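Local coordinates for protein cruciform cutting endonuclease 1, mitochondrial (Schizosaccharomyces pombe, PDB 1KCF) that resolves four-way Holliday junctions in mitochondrial DNA as a homodimeric endonuclease, cutting at the point of strand exchange after CT and TT sequences, at residues H112-R118 / F162-P168. Residues are numbered along the deposited sequence; the frame is centred on the assembly and turned at random.
Sequences HVILMER and FLLSLSP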
loop_
_atom_site.group_PDB
_atom_site.type_symbol
_atom_site.label_atom_id
_atom_site.label_comp_id
_atom_site.label_asym_id
_atom_site.label_seq_id
_atom_site.Cartn_x
_atom_site.Cartn_y
_atom_site.Cartn_z
ATOM N N HIS A 112 -15.421 12.230 9.395
ATOM C CA HIS A 112 -15.190 11.888 10.787
ATOM C C HIS A 112 -14.840 10.406 10.773
ATOM O O HIS A 112 -14.136 9.904 11.648
ATOM C CB HIS A 112 -16.456 12.094 11.627
ATOM C CG HIS A 112 -16.813 13.529 11.850
ATOM N ND1 HIS A 112 -15.875 14.539 11.858
ATOM C CD2 HIS A 112 -18.003 14.120 12.121
ATOM C CE1 HIS A 112 -16.471 15.688 12.122
ATOM N NE2 HIS A 112 -17.760 15.460 12.286
ATOM N N VAL A 113 -15.348 9.713 9.758
ATOM C CA VAL A 113 -15.110 8.288 9.604
ATOM C C VAL A 113 -14.968 7.934 8.131
ATOM O O VAL A 113 -15.666 8.474 7.276
ATOM C CB VAL A 113 -16.278 7.452 10.186
ATOM C CG1 VAL A 113 -15.999 5.962 9.992
ATOM C CG2 VAL A 113 -16.463 7.766 11.668
ATOM N N ILE A 114 -14.039 7.031 7.843
ATOM C CA ILE A 114 -13.816 6.574 6.482
ATOM C C ILE A 114 -13.896 5.062 6.491
ATOM O O ILE A 114 -13.141 4.402 7.202
ATOM C CB ILE A 114 -12.432 6.990 5.948
ATOM C CG1 ILE A 114 -12.347 8.513 5.868
ATOM C CG2 ILE A 114 -12.204 6.382 4.565
ATOM C CD1 ILE A 114 -10.971 9.018 5.519
ATOM N N LEU A 115 -14.827 4.532 5.708
ATOM C CA LEU A 115 -15.040 3.097 5.588
ATOM C C LEU A 115 -14.444 2.631 4.266
ATOM O O LEU A 115 -14.784 3.149 3.197
ATOM C CB LEU A 115 -16.532 2.787 5.619
ATOM C CG LEU A 115 -17.319 3.419 6.773
ATOM C CD1 LEU A 115 -18.770 3.013 6.644
ATOM C CD2 LEU A 115 -16.749 2.981 8.116
ATOM N N MET A 116 -13.560 1.648 4.339
ATOM C CA MET A 116 -12.907 1.148 3.143
ATOM C C MET A 116 -13.206 -0.319 2.882
ATOM O O MET A 116 -13.119 -1.166 3.769
ATOM C CB MET A 116 -11.400 1.365 3.262
ATOM C CG MET A 116 -10.670 1.504 1.937
ATOM S SD MET A 116 -8.913 1.852 2.205
ATOM C CE MET A 116 -8.973 3.614 2.513
ATOM N N GLU A 117 -13.567 -0.607 1.641
ATOM C CA GLU A 117 -13.876 -1.956 1.219
ATOM C C GLU A 117 -13.447 -2.036 -0.234
ATOM O O GLU A 117 -13.477 -1.038 -0.943
ATOM C CB GLU A 117 -15.378 -2.189 1.364
ATOM C CG GLU A 117 -15.849 -3.591 1.119
ATOM C CD GLU A 117 -17.258 -3.811 1.644
ATOM O OE1 GLU A 117 -18.082 -4.387 0.905
ATOM O OE2 GLU A 117 -17.541 -3.413 2.796
ATOM N N ARG A 118 -13.011 -3.205 -0.676
ATOM C CA ARG A 118 -12.602 -3.354 -2.068
ATOM C C ARG A 118 -13.853 -3.466 -2.921
ATOM O O ARG A 118 -14.844 -4.062 -2.503
ATOM C CB ARG A 118 -11.761 -4.618 -2.267
ATOM C CG ARG A 118 -10.343 -4.549 -1.740
ATOM C CD ARG A 118 -9.635 -5.885 -1.960
ATOM N NE ARG A 118 -8.237 -5.848 -1.540
ATOM C CZ ARG A 118 -7.832 -5.697 -0.283
ATOM N NH1 ARG A 118 -8.721 -5.569 0.697
ATOM N NH2 ARG A 118 -6.534 -5.663 -0.007
ATOM N N PHE A 162 -11.512 8.452 11.739
ATOM C CA PHE A 162 -11.322 7.019 11.888
ATOM C C PHE A 162 -11.241 6.398 10.496
ATOM O O PHE A 162 -11.873 6.878 9.551
ATOM C CB PHE A 162 -12.491 6.370 12.631
ATOM C CG PHE A 162 -12.605 6.772 14.069
ATOM C CD1 PHE A 162 -13.309 7.914 14.434
ATOM C CD2 PHE A 162 -12.023 5.994 15.064
ATOM C CE1 PHE A 162 -13.434 8.276 15.773
ATOM C CE2 PHE A 162 -12.141 6.346 16.410
ATOM C CZ PHE A 162 -12.847 7.487 16.765
ATOM N N LEU A 163 -10.459 5.334 10.379
ATOM C CA LEU A 163 -10.311 4.616 9.121
ATOM C C LEU A 163 -10.651 3.181 9.461
ATOM O O LEU A 163 -10.056 2.600 10.362
ATOM C CB LEU A 163 -8.871 4.708 8.606
ATOM C CG LEU A 163 -8.548 3.947 7.316
ATOM C CD1 LEU A 163 -9.477 4.396 6.195
ATOM C CD2 LEU A 163 -7.093 4.187 6.927
ATOM N N LEU A 164 -11.616 2.609 8.756
ATOM C CA LEU A 164 -12.016 1.241 9.039
ATOM C C LEU A 164 -12.176 0.403 7.776
ATOM O O LEU A 164 -12.755 0.851 6.784
ATOM C CB LEU A 164 -13.341 1.240 9.815
ATOM C CG LEU A 164 -13.430 2.111 11.072
ATOM C CD1 LEU A 164 -14.879 2.202 11.519
ATOM C CD2 LEU A 164 -12.561 1.531 12.190
ATOM N N SER A 165 -11.639 -0.810 7.810
ATOM C CA SER A 165 -11.782 -1.714 6.686
ATOM C C SER A 165 -12.917 -2.653 7.059
ATOM O O SER A 165 -12.969 -3.167 8.181
ATOM C CB SER A 165 -10.504 -2.516 6.446
ATOM O OG SER A 165 -9.468 -1.679 5.965
ATOM N N LEU A 166 -13.837 -2.854 6.127
ATOM C CA LEU A 166 -14.962 -3.728 6.368
ATOM C C LEU A 166 -14.895 -4.884 5.391
ATOM O O LEU A 166 -14.325 -4.763 4.305
ATOM C CB LEU A 166 -16.275 -2.967 6.174
ATOM C CG LEU A 166 -16.373 -1.603 6.865
ATOM C CD1 LEU A 166 -17.719 -0.977 6.543
ATOM C CD2 LEU A 166 -16.188 -1.762 8.376
ATOM N N SER A 167 -15.466 -6.013 5.782
ATOM C CA SER A 167 -15.474 -7.165 4.907
ATOM C C SER A 167 -16.746 -7.105 4.074
ATOM O O SER A 167 -17.835 -6.861 4.598
ATOM C CB SER A 167 -15.453 -8.462 5.717
ATOM O OG SER A 167 -16.648 -8.614 6.460
ATOM N N PRO A 168 -16.621 -7.299 2.758
ATOM C CA PRO A 168 -17.801 -7.264 1.890
ATOM C C PRO A 168 -18.866 -8.232 2.409
ATOM O O PRO A 168 -20.066 -7.959 2.330
ATOM C CB PRO A 168 -17.237 -7.688 0.539
ATOM C CG PRO A 168 -15.851 -7.091 0.571
ATOM C CD PRO A 168 -15.382 -7.440 1.969
HETATM O O HOH W 1 -9.812 -1.841 3.404
HETATM O O HOH W 2 -11.873 -4.241 3.367
#
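Phe162 N donates to His112 O, the first of five backbone hydrogen bonds that join strands 113-118 and 162-165 in parallel. Ile114 and Met116 use both N and O toward the neighbouring strand, as alternate residues of a parallel pair do; the shortest bond runs from Met116 N to Leu164 O (2.7 Å), and the last, Leu166 N to Met116 O, carries the pairing just past strand 162-165.

Branched and flexible apolar side chains pack on both faces, as suits a sheet with helices lying against it. On one, Leu163 CD1 touches both Ile114 CG2 (3.7 Å) and Met116 CE (3.8 Å), the flexible thioether bending at chi3 (-81°) to bring its methyl there; helix 128-151 packs on Met116 and Leu163. On the other, Leu115 and Leu164 run alongside each other in the same direction, with CD2 of Leu115 4.0 Å from CD1 of Leu164, and Trp238 of helix 224-253 touches both. Leu166 CD1 continues this layer against Leu115 CB.

Beyond the leucines, Glu117 extends past Pro168, its OE1 3.1 Å from Pro168 CA, while OE2 lies 3.6 Å from Leu166 CB and hydrogen-bonds to Thr171. With an alanine here the carboxylate is gone, which would probably leave Thr171 without this acceptor and Pro168 without its flanking chain. The side chain of Glu117 is about 5 Å from that of Asp46 and from that of Asp230, both assigned as magnesium ligands. With helix 128-151 linking the parallel strands, the arrangement is a beta-alpha-beta crossover of the RNase H-like fold, characteristic of RuvC-family resolvases, with its acidic metal site at one end of the pairing.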